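Thioredoxin reductase (Clostridium acetobutylicum ATCC 824, PDB 6GNA) probably passes electrons from reduced ferredoxin through its bound FAD and a redox disulfide to thioredoxin, without using a pyridine nucleotide. Local coordinates at residues Lys69-Ile72 with Asp73-Ile77; Ser223-Pro226 with Glu227-Val230; Glu272-Val275 with Ala276-Ala280. One frame throughout, in Å; residues are numbered along the deposited sequence.

Each contact is local, within its own continuous piece of chain. Contact 3 is the buried one, in the middle of helix 266-286. Its backbone bonding is regular, and its Glu272 and Gln274 bond across to the second subunit. Contacts 1 and 2 are only partly buried. Contact 1 ends helix 61-74 with a Schellman motif and a sulfur-aromatic contact. Contact 2 leads from a loop into helix 226-229, with Pro225 as its N-cap and Pro226 first in the helix, and its Ser223 lines the FAD pocket. Contacts 1 and 3, with centres about 18 Å apart, both pack on helix 16-25 and both meet the second subunit. The segments of contact 2 touch no other protein chain.

Contact 1 (Lys69-Ile72 with Asp73-Ile77); sequences KEHI and DNMGI
Ile77 N binds Ile72 O at 2.9 Å, and Gly76 N binds Asp73 O at 3.1 Å. These two bonds make the Schellman motif that ends the helix. Gly76 is the C-prime residue, with a positive phi of 67° that favours glycine. Regular i to i+4 bonds run on until this end. Asp73 N bonds to Lys69 O, and Asn74 N bonds to Glu70 O at 2.8 Å. Met75 N makes the last of them, to His71 O at 3.1 Å. The turn sets Ile77 against the last helical turn, where Ile77 CB lies 3.8 Å from Ile72 CB. In one of the two modelled positions of Lys69, a salt bridge joins Lys69 NZ to Asp73 OD2 at 2.7 Å. NZ meets the syn lone pair of Asp73 OD2, facing OD1. Bends at chi2 (52°) and chi4 (47°) of this lysine bring the ammonium group to the oxygen side of the carboxylate. A sulfur-aromatic contact completes the set: Met75 SD lies in the plane of the His71 ring, at its edge, 3.4 Å from His71 CE1. His71 also meets Tyr57 of the second subunit edge-to-face. This C-terminal end of helix 61-74 packs on helix 16-25, where Ile23 touches His71, Met75 and Ile77.

Contact 2 (Ser223-Pro226 with Glu227-Val230); sequences SAPP and EQLV. With FAD (flavin-adenine dinucleotide), chain B.
Pro225 O is gripped by two backbone amides, Leu229 N at 2.9 Å and Gln228 N at 2.8 Å. The Leu229 bond is nearly straight, at 167°, and lies almost along the C=O axis. Gln228 N comes in from above the carbonyl plane instead, with a bent N-H angle of 136°. Pro225 is the N-cap of the short helix 226-229, and Pro226 is its first residue. Val230 N makes the next i to i+4 bond, to Pro226 O. The Glu227 carboxylate folds back over the two prolines: OE1 is 3.5 Å from Pro226 CD and OE2 is 3.8 Å from Pro225 CB. Glu227 CG sits between the backbone N and the carbonyl carbon (chi1 66°), and a bend at chi2 turns the carboxylate toward the proline rings. Ser223 belongs to the FAD pocket. Its OG bonds to Ala224 O at 3.0 Å, in the carbonyl plane, and receives a weak, long bond from FAD N6A at 3.4 Å. Ser223 CB lies 3.2 Å from FAD N7A, so the serine borders the adenine. The helix follows strand 216-220; Pro226 and Glu227 touch Val235 of strand 235-236, while Leu229 and Val230 pack on strand 84-89.

Contact 3 (Glu272-Val275 with Ala276-Ala280); sequences EGQV and AALNA
Helix 266-286, the long C-terminal helix of the chain, carries this contact midway along its length, and Gln274 meets Leu278 there across one turn. The two side chains run alongside each other, with Gln274 CG 3.9 Å from Leu278 CD1. Leu278 CG also lies 3.4 Å from Gln274 O. Leu278 N bonds to Gln274 O at 3.0 Å, nearly straight at 169°. Ala276 N to Glu272 O and Ala277 N to Gly273 O continue the regular alpha-helical pattern. The helix lies against the parallel sheet that includes strands 108-110 and 253-255. Ala276 touches Ile109 and Tyr254, and Ala277 touches Ile109 and Ser21, so small residues face the sheet and helix 16-25. Val275 and Asn279 lie side by side on another part of the helix. Asn279 N bonds to Val275 O at 3.0 Å. Asn279 ND2 adds a weak bond to Val275 O at 3.1 Å. Val275 CG1 lies anti to the backbone N (chi1 174°), which places it 3.5 Å from Asn279 ND2. Gln274 NE2 bonds to Asn24 OD1, and Gln274 OE1 to Lys268 N of the second subunit. Glu272 OE1 bonds to Thr260 OG1, Gly257 N and Lys268 NZ, while OE2 forms a salt bridge with Arg244 of the second subunit.

Contact 1 (Lys69-Ile72 with Asp73-Ile77)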
ATOM      1  N   LYS A  69      12.188  -9.138 -11.880  1.00 22.64           N
ATOM      2  CA  LYS A  69      13.315 -10.058 -11.812  0.55 25.17           C
ATOM      3  C   LYS A  69      14.645  -9.312 -11.868  1.00 25.61           C
ATOM      4  O   LYS A  69      15.578  -9.624 -11.119  1.00 27.43           O
ATOM      5  CB  LYS A  69      13.204 -11.073 -12.944  0.55 24.72           C
ATOM      6  CG  LYS A  69      14.273 -12.138 -12.925  0.55 23.76           C
ATOM      7  CD  LYS A  69      14.391 -12.823 -11.578  0.55 29.18           C
ATOM      8  CE  LYS A  69      15.134 -14.145 -11.686  0.55 29.98           C
ATOM      9  NZ  LYS A  69      16.389 -14.026 -12.481  0.55 34.22           N
ATOM     10  N   GLU A  70      14.760  -8.332 -12.757  1.00 24.99           N
ATOM     11  CA  GLU A  70      16.026  -7.620 -12.857  1.00 28.01           C
ATOM     12  C   GLU A  70      16.291  -6.802 -11.603  1.00 25.16           C
ATOM     13  O   GLU A  70      17.443  -6.695 -11.164  1.00 29.23           O
ATOM     14  CB  GLU A  70      16.029  -6.768 -14.120  1.00 33.43           C
ATOM     15  CG  GLU A  70      16.010  -7.652 -15.353  1.00 35.74           C
ATOM     16  CD  GLU A  70      16.241  -6.904 -16.641  1.00 54.37           C
ATOM     17  OE1 GLU A  70      16.797  -5.787 -16.601  1.00 45.93           O
ATOM     18  OE2 GLU A  70      15.860  -7.450 -17.694  1.00 37.61           O
ATOM     19  N   HIS A  71      15.231  -6.277 -10.974  1.00 22.95           N
ATOM     20  CA  HIS A  71      15.398  -5.538  -9.732  1.00 22.01           C
ATOM     21  C   HIS A  71      16.003  -6.427  -8.654  1.00 24.86           C
ATOM     22  O   HIS A  71      17.004  -6.067  -8.029  1.00 25.77           O
ATOM     23  CB  HIS A  71      14.032  -5.021  -9.287  1.00 22.77           C
ATOM     24  CG  HIS A  71      14.090  -3.873  -8.336  1.00 24.52           C
ATOM     25  ND1 HIS A  71      14.959  -3.805  -7.269  1.00 23.89           N
ATOM     26  CD2 HIS A  71      13.347  -2.749  -8.284  1.00 20.65           C
ATOM     27  CE1 HIS A  71      14.763  -2.672  -6.620  1.00 22.06           C
ATOM     28  NE2 HIS A  71      13.792  -2.017  -7.219  1.00 23.18           N
ATOM     29  N   ILE A  72      15.403  -7.596  -8.408  1.00 21.69           N
ATOM     30  CA  ILE A  72      15.915  -8.422  -7.315  1.00 24.81           C
ATOM     31  C   ILE A  72      17.311  -8.929  -7.642  1.00 26.73           C
ATOM     32  O   ILE A  72      18.173  -9.010  -6.759  1.00 30.45           O
ATOM     33  CB  ILE A  72      14.935  -9.542  -6.904  1.00 23.12           C
ATOM     34  CG1 ILE A  72      14.651 -10.526  -8.039  1.00 24.08           C
ATOM     35  CG2 ILE A  72      13.646  -8.926  -6.384  1.00 25.19           C
ATOM     36  CD1 ILE A  72      13.859 -11.752  -7.563  1.00 25.83           C
ATOM     37  N   ASP A  73      17.561  -9.256  -8.909  1.00 25.77           N
ATOM     38  CA  ASP A  73      18.893  -9.679  -9.322  1.00 30.74           C
ATOM     39  C   ASP A  73      19.917  -8.575  -9.083  1.00 32.23           C
ATOM     40  O   ASP A  73      21.010  -8.835  -8.566  1.00 34.87           O
ATOM     41  CB  ASP A  73      18.865 -10.088 -10.794  1.00 31.51           C
ATOM     42  CG  ASP A  73      18.069 -11.371 -11.035  1.00 69.22           C
ATOM     43  OD1 ASP A  73      17.675 -12.041 -10.051  1.00 46.08           O
ATOM     44  OD2 ASP A  73      17.836 -11.706 -12.216  1.00 84.30           O
ATOM     45  N   ASN A  74      19.575  -7.328  -9.420  1.00 29.69           N
ATOM     46  CA  ASN A  74      20.487  -6.229  -9.142  1.00 29.48           C
ATOM     47  C   ASN A  74      20.779  -6.078  -7.653  1.00 28.85           C
ATOM     48  O   ASN A  74      21.843  -5.567  -7.288  1.00 36.05           O
ATOM     49  CB  ASN A  74      19.928  -4.914  -9.691  1.00 33.71           C
ATOM     50  CG  ASN A  74      20.287  -4.688 -11.151  1.00 40.71           C
ATOM     51  OD1 ASN A  74      19.419  -4.450 -11.990  1.00 41.44           O
ATOM     52  ND2 ASN A  74      21.576  -4.755 -11.456  1.00 46.91           N
ATOM     53  N   MET A  75      19.852  -6.463  -6.778  1.00 30.02           N
ATOM     54  CA  MET A  75      20.063  -6.347  -5.341  1.00 28.07           C
ATOM     55  C   MET A  75      20.537  -7.642  -4.693  1.00 30.22           C
ATOM     56  O   MET A  75      20.556  -7.730  -3.460  1.00 35.65           O
ATOM     57  CB  MET A  75      18.788  -5.869  -4.665  1.00 29.99           C
ATOM     58  CG  MET A  75      18.409  -4.484  -5.116  1.00 27.91           C
ATOM     59  SD  MET A  75      16.955  -3.843  -4.297  1.00 30.30           S
ATOM     60  CE  MET A  75      17.641  -3.360  -2.718  1.00 41.28           C
ATOM     61  N   GLY A  76      20.908  -8.643  -5.479  1.00 31.68           N
ATOM     62  CA  GLY A  76      21.429  -9.869  -4.907  1.00 33.65           C
ATOM     63  C   GLY A  76      20.415 -10.661  -4.116  1.00 37.42           C
ATOM     64  O   GLY A  76      20.782 -11.358  -3.168  1.00 40.50           O
ATOM     65  N   ILE A  77      19.137 -10.549  -4.466  1.00 27.29           N
ATOM     66  CA  ILE A  77      18.061 -11.283  -3.815  1.00 26.99           C
ATOM     67  C   ILE A  77      17.746 -12.482  -4.685  1.00 30.38           C
ATOM     68  O   ILE A  77      17.401 -12.324  -5.859  1.00 29.90           O
ATOM     69  CB  ILE A  77      16.816 -10.401  -3.670  1.00 24.58           C
ATOM     70  CG1 ILE A  77      17.092  -9.290  -2.664  1.00 26.80           C
ATOM     71  CG2 ILE A  77      15.598 -11.229  -3.255  1.00 26.28           C
ATOM     72  CD1 ILE A  77      16.079  -8.175  -2.682  1.00 26.86           C
TER

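Contact 2 (Ser223-Pro226 with Glu227-Val230)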
ATOM      1  N   SER A 223      -0.279 -23.017  -1.777  1.00 21.87           N
ATOM      2  CA  SER A 223      -0.175 -22.890  -0.348  1.00 24.29           C
ATOM      3  C   SER A 223      -1.420 -23.428   0.313  1.00 22.81           C
ATOM      4  O   SER A 223      -2.510 -23.333  -0.233  1.00 27.19           O
ATOM      5  CB  SER A 223       0.003 -21.416   0.039  1.00 22.44           C
ATOM      6  OG  SER A 223       0.063 -21.247   1.442  1.00 27.83           O
ATOM      7  N   ALA A 224      -1.244 -24.061   1.459  1.00 21.45           N
ATOM      8  CA  ALA A 224      -2.389 -24.436   2.253  1.00 23.18           C
ATOM      9  C   ALA A 224      -3.173 -23.173   2.613  1.00 24.27           C
ATOM     10  O   ALA A 224      -2.634 -22.069   2.558  1.00 24.53           O
ATOM     11  CB  ALA A 224      -1.912 -25.102   3.537  1.00 25.07           C
ATOM     12  N   PRO A 225      -4.438 -23.305   3.011  1.00 25.17           N
ATOM     13  CA  PRO A 225      -5.141 -22.138   3.527  1.00 27.65           C
ATOM     14  C   PRO A 225      -4.368 -21.544   4.685  1.00 23.58           C
ATOM     15  O   PRO A 225      -3.710 -22.274   5.451  1.00 25.40           O
ATOM     16  CB  PRO A 225      -6.494 -22.709   3.975  1.00 29.79           C
ATOM     17  CG  PRO A 225      -6.655 -23.992   3.222  1.00 33.21           C
ATOM     18  CD  PRO A 225      -5.260 -24.523   3.070  1.00 27.80           C
ATOM     19  N   PRO A 226      -4.418 -20.223   4.863  1.00 22.76           N
ATOM     20  CA  PRO A 226      -3.480 -19.589   5.801  1.00 25.52           C
ATOM     21  C   PRO A 226      -3.596 -20.082   7.230  1.00 26.05           C
ATOM     22  O   PRO A 226      -2.577 -20.180   7.929  1.00 26.54           O
ATOM     23  CB  PRO A 226      -3.802 -18.093   5.670  1.00 32.45           C
ATOM     24  CG  PRO A 226      -5.110 -18.020   4.940  1.00 33.57           C
ATOM     25  CD  PRO A 226      -5.188 -19.238   4.092  1.00 29.63           C
ATOM     26  N   GLU A 227      -4.805 -20.429   7.685  1.00 25.68           N
ATOM     27  CA  GLU A 227      -4.989 -20.917   9.040  1.00 30.37           C
ATOM     28  C   GLU A 227      -4.420 -22.321   9.222  1.00 30.19           C
ATOM     29  O   GLU A 227      -4.163 -22.737  10.356  1.00 32.79           O
ATOM     30  CB  GLU A 227      -6.479 -20.874   9.401  1.00 39.04           C
ATOM     31  CG  GLU A 227      -7.369 -21.822   8.590  1.00 37.70           C
ATOM     32  CD  GLU A 227      -7.894 -21.234   7.279  1.00 36.59           C
ATOM     33  OE1 GLU A 227      -7.311 -20.266   6.744  1.00 34.54           O
ATOM     34  OE2 GLU A 227      -8.910 -21.762   6.775  1.00 67.61           O
ATOM     35  N   GLN A 228      -4.221 -23.064   8.140  1.00 28.06           N
ATOM     36  CA  GLN A 228      -3.531 -24.349   8.199  1.00 26.26           C
ATOM     37  C   GLN A 228      -2.023 -24.186   8.053  1.00 31.23           C
ATOM     38  O   GLN A 228      -1.251 -24.870   8.740  1.00 27.98           O
ATOM     39  CB  GLN A 228      -4.060 -25.294   7.106  1.00 28.19           C
ATOM     40  CG  GLN A 228      -5.567 -25.522   7.186  1.00 36.64           C
ATOM     41  CD  GLN A 228      -5.991 -26.070   8.524  1.00 64.47           C
ATOM     42  OE1 GLN A 228      -5.288 -26.884   9.121  1.00 46.38           O
ATOM     43  NE2 GLN A 228      -7.137 -25.612   9.017  1.00 48.23           N
ATOM     44  N   LEU A 229      -1.598 -23.290   7.162  1.00 25.39           N
ATOM     45  CA  LEU A 229      -0.179 -23.007   6.993  1.00 24.23           C
ATOM     46  C   LEU A 229       0.430 -22.506   8.300  1.00 25.52           C
ATOM     47  O   LEU A 229       1.506 -22.961   8.708  1.00 26.11           O
ATOM     48  CB  LEU A 229      -0.013 -21.966   5.888  1.00 24.48           C
ATOM     49  CG  LEU A 229       1.413 -21.482   5.651  1.00 23.23           C
ATOM     50  CD1 LEU A 229       2.205 -22.549   4.931  1.00 30.22           C
ATOM     51  CD2 LEU A 229       1.418 -20.180   4.835  1.00 26.12           C
ATOM     52  N   VAL A 230      -0.282 -21.626   9.006  1.00 25.38           N
ATOM     53  CA  VAL A 230       0.221 -20.960  10.207  1.00 25.56           C
ATOM     54  C   VAL A 230      -0.770 -21.228  11.333  1.00 25.34           C
ATOM     55  O   VAL A 230      -1.689 -20.423  11.571  1.00 25.58           O
ATOM     56  CB  VAL A 230       0.436 -19.448   9.998  1.00 23.57           C
ATOM     57  CG1 VAL A 230       1.188 -18.875  11.192  1.00 26.43           C
ATOM     58  CG2 VAL A 230       1.182 -19.181   8.706  1.00 23.85           C
TER
HETATM   59  PA  FAD B 300       0.817 -13.496  -5.899  1.00 17.29           P
HETATM   60  O1A FAD B 300       1.036 -12.597  -7.089  1.00 18.32           O
HETATM   61  O2A FAD B 300      -0.194 -14.612  -5.994  1.00 19.55           O
HETATM   62  O5B FAD B 300       2.228 -14.134  -5.471  1.00 16.60           O
HETATM   63  C5B FAD B 300       2.271 -15.318  -4.685  1.00 20.64           C
HETATM   64  C4B FAD B 300       3.545 -16.092  -4.981  1.00 20.26           C
HETATM   65  O4B FAD B 300       4.002 -16.738  -3.792  1.00 21.29           O
HETATM   66  C3B FAD B 300       3.300 -17.175  -6.019  1.00 22.93           C
HETATM   67  O3B FAD B 300       4.372 -17.219  -6.963  1.00 25.88           O
HETATM   68  C2B FAD B 300       3.245 -18.457  -5.222  1.00 22.58           C
HETATM   69  O2B FAD B 300       3.746 -19.576  -5.958  1.00 26.21           O
HETATM   70  C1B FAD B 300       4.105 -18.146  -4.009  1.00 20.83           C
HETATM   71  N9A FAD B 300       3.634 -18.894  -2.824  1.00 19.11           N
HETATM   72  C8A FAD B 300       2.395 -18.860  -2.298  1.00 20.38           C
HETATM   73  N7A FAD B 300       2.317 -19.672  -1.214  1.00 20.78           N
HETATM   74  C5A FAD B 300       3.523 -20.239  -1.041  1.00 19.12           C
HETATM   75  C6A FAD B 300       4.131 -21.195  -0.090  1.00 19.69           C
HETATM   76  N6A FAD B 300       3.409 -21.723   0.925  1.00 19.84           N
HETATM   77  N1A FAD B 300       5.428 -21.520  -0.273  1.00 19.14           N
HETATM   78  C2A FAD B 300       6.165 -21.007  -1.275  1.00 21.41           C
HETATM   79  N3A FAD B 300       5.674 -20.135  -2.171  1.00 21.65           N
HETATM   80  C4A FAD B 300       4.387 -19.723  -2.107  1.00 19.14           C
HETATM   81  N1  FAD B 300      -3.665  -6.386 -10.598  1.00 20.20           N
HETATM   82  C2  FAD B 300      -3.518  -5.090 -10.972  1.00 20.32           C
HETATM   83  O2  FAD B 300      -3.305  -4.233 -10.089  1.00 20.67           O
HETATM   84  N3  FAD B 300      -3.591  -4.684 -12.252  1.00 20.30           N
HETATM   85  C4  FAD B 300      -3.816  -5.543 -13.254  1.00 21.67           C
HETATM   86  O4  FAD B 300      -3.880  -5.144 -14.435  1.00 23.78           O
HETATM   87  C4X FAD B 300      -3.989  -6.980 -12.931  1.00 21.38           C
HETATM   88  N5  FAD B 300      -4.218  -7.903 -13.889  1.00 23.64           N
HETATM   89  C5X FAD B 300      -4.372  -9.207 -13.569  1.00 24.23           C
HETATM   90  C6  FAD B 300      -4.607 -10.138 -14.572  1.00 25.34           C
HETATM   91  C7  FAD B 300      -4.766 -11.481 -14.255  1.00 26.72           C
HETATM   92  C7M FAD B 300      -5.022 -12.489 -15.344  1.00 27.33           C
HETATM   93  C8  FAD B 300      -4.685 -11.925 -12.840  1.00 24.31           C
HETATM   94  C8M FAD B 300      -4.857 -13.380 -12.492  1.00 25.33           C
HETATM   95  C9  FAD B 300      -4.449 -10.997 -11.835  1.00 22.01           C
HETATM   96  C9A FAD B 300      -4.290  -9.654 -12.148  1.00 22.61           C
HETATM   97  N10 FAD B 300      -4.062  -8.704 -11.131  1.00 20.78           N
HETATM   98  C10 FAD B 300      -3.888  -7.359 -11.505  1.00 20.81           C
HETATM   99  C1' FAD B 300      -3.965  -9.111  -9.727  1.00 19.03           C
HETATM  100  C2' FAD B 300      -2.511  -9.105  -9.287  1.00 19.72           C
HETATM  101  O2' FAD B 300      -1.797 -10.062 -10.075  1.00 20.28           O
HETATM  102  C3' FAD B 300      -2.390  -9.468  -7.813  1.00 19.08           C
HETATM  103  O3' FAD B 300      -3.071  -8.496  -7.017  1.00 19.12           O
HETATM  104  C4' FAD B 300      -0.931  -9.536  -7.387  1.00 18.44           C
HETATM  105  O4' FAD B 300      -0.247 -10.515  -8.179  1.00 19.23           O
HETATM  106  C5' FAD B 300      -0.815  -9.884  -5.909  1.00 16.32           C
HETATM  107  O5' FAD B 300       0.510 -10.334  -5.659  1.00 16.51           O
HETATM  108  P   FAD B 300       0.902 -11.104  -4.307  1.00 17.06           P
HETATM  109  O1P FAD B 300       2.405 -11.082  -4.177  1.00 18.12           O
HETATM  110  O2P FAD B 300       0.050 -10.632  -3.155  1.00 17.62           O
HETATM  111  O3P FAD B 300       0.419 -12.613  -4.608  1.00 17.33           O

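Contact 3 (Glu272-Val275 with Ala276-Ala280)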
ATOM      1  N   GLU A 272       1.939  -2.843   0.781  1.00 16.59           N
ATOM      2  CA  GLU A 272       1.875  -3.691   1.972  1.00 17.92           C
ATOM      3  C   GLU A 272       3.190  -4.430   2.220  1.00 17.72           C
ATOM      4  O   GLU A 272       3.645  -4.544   3.365  1.00 17.57           O
ATOM      5  CB  GLU A 272       0.715  -4.680   1.833  1.00 17.74           C
ATOM      6  CG  GLU A 272      -0.634  -3.988   1.937  1.00 18.05           C
ATOM      7  CD  GLU A 272      -1.819  -4.923   1.968  1.00 20.98           C
ATOM      8  OE1 GLU A 272      -1.683  -6.151   1.790  1.00 22.66           O
ATOM      9  OE2 GLU A 272      -2.938  -4.419   2.204  1.00 22.73           O
ATOM     10  N   GLY A 273       3.817  -4.957   1.174  1.00 16.36           N
ATOM     11  CA  GLY A 273       5.095  -5.622   1.385  1.00 15.89           C
ATOM     12  C   GLY A 273       6.137  -4.675   1.953  1.00 17.22           C
ATOM     13  O   GLY A 273       6.905  -5.041   2.857  1.00 18.96           O
ATOM     14  N   GLN A 274       6.173  -3.449   1.444  1.00 16.57           N
ATOM     15  CA  GLN A 274       7.109  -2.466   1.961  1.00 17.14           C
ATOM     16  C   GLN A 274       6.859  -2.178   3.433  1.00 20.74           C
ATOM     17  O   GLN A 274       7.795  -2.152   4.237  1.00 19.75           O
ATOM     18  CB  GLN A 274       6.986  -1.181   1.152  1.00 18.19           C
ATOM     19  CG  GLN A 274       7.797  -0.078   1.713  1.00 18.49           C
ATOM     20  CD  GLN A 274       7.913   1.034   0.733  1.00 18.61           C
ATOM     21  OE1 GLN A 274       6.919   1.666   0.366  1.00 18.91           O
ATOM     22  NE2 GLN A 274       9.132   1.243   0.226  1.00 19.69           N
ATOM     23  N   VAL A 275       5.600  -1.924   3.795  1.00 17.89           N
ATOM     24  CA  VAL A 275       5.268  -1.598   5.183  1.00 21.23           C
ATOM     25  C   VAL A 275       5.635  -2.751   6.111  1.00 19.67           C
ATOM     26  O   VAL A 275       6.225  -2.543   7.179  1.00 20.99           O
ATOM     27  CB  VAL A 275       3.785  -1.220   5.298  1.00 19.03           C
ATOM     28  CG1 VAL A 275       3.405  -1.034   6.773  1.00 21.34           C
ATOM     29  CG2 VAL A 275       3.501   0.055   4.518  1.00 20.82           C
ATOM     30  N   ALA A 276       5.311  -3.973   5.707  1.00 19.10           N
ATOM     31  CA  ALA A 276       5.632  -5.127   6.536  1.00 19.15           C
ATOM     32  C   ALA A 276       7.132  -5.234   6.773  1.00 19.86           C
ATOM     33  O   ALA A 276       7.578  -5.464   7.903  1.00 20.59           O
ATOM     34  CB  ALA A 276       5.113  -6.399   5.866  1.00 19.16           C
ATOM     35  N   ALA A 277       7.924  -5.125   5.705  1.00 18.72           N
ATOM     36  CA  ALA A 277       9.373  -5.281   5.825  1.00 18.89           C
ATOM     37  C   ALA A 277       9.996  -4.184   6.685  1.00 20.47           C
ATOM     38  O   ALA A 277      10.857  -4.466   7.527  1.00 23.14           O
ATOM     39  CB  ALA A 277      10.004  -5.258   4.438  1.00 21.54           C
ATOM     40  N   LEU A 278       9.601  -2.921   6.474  1.00 22.83           N
ATOM     41  CA  LEU A 278      10.200  -1.840   7.249  1.00 22.30           C
ATOM     42  C   LEU A 278       9.839  -1.951   8.720  1.00 24.58           C
ATOM     43  O   LEU A 278      10.661  -1.638   9.586  1.00 27.26           O
ATOM     44  CB  LEU A 278       9.788  -0.487   6.670  1.00 23.05           C
ATOM     45  CG  LEU A 278      10.344  -0.218   5.271  1.00 23.26           C
ATOM     46  CD1 LEU A 278       9.837   1.129   4.759  1.00 23.53           C
ATOM     47  CD2 LEU A 278      11.875  -0.263   5.237  1.00 28.69           C
ATOM     48  N   ASN A 279       8.634  -2.430   9.019  1.00 24.01           N
ATOM     49  CA  ASN A 279       8.254  -2.638  10.411  1.00 27.66           C
ATOM     50  C   ASN A 279       9.011  -3.815  11.004  1.00 26.53           C
ATOM     51  O   ASN A 279       9.510  -3.734  12.130  1.00 28.81           O
ATOM     52  CB  ASN A 279       6.739  -2.820  10.524  1.00 27.42           C
ATOM     53  CG  ASN A 279       6.010  -1.507  10.685  1.00 26.93           C
ATOM     54  OD1 ASN A 279       6.292  -0.749  11.612  1.00 34.62           O
ATOM     55  ND2 ASN A 279       5.086  -1.211   9.782  1.00 26.17           N
ATOM     56  N   ALA A 280       9.144  -4.907  10.244  1.00 25.15           N
ATOM     57  CA  ALA A 280       9.900  -6.049  10.737  1.00 24.39           C
ATOM     58  C   ALA A 280      11.345  -5.666  11.029  1.00 26.06           C
ATOM     59  O   ALA A 280      11.908  -6.071  12.054  1.00 27.85           O
ATOM     60  CB  ALA A 280       9.831  -7.183   9.719  1.00 23.94           C
TER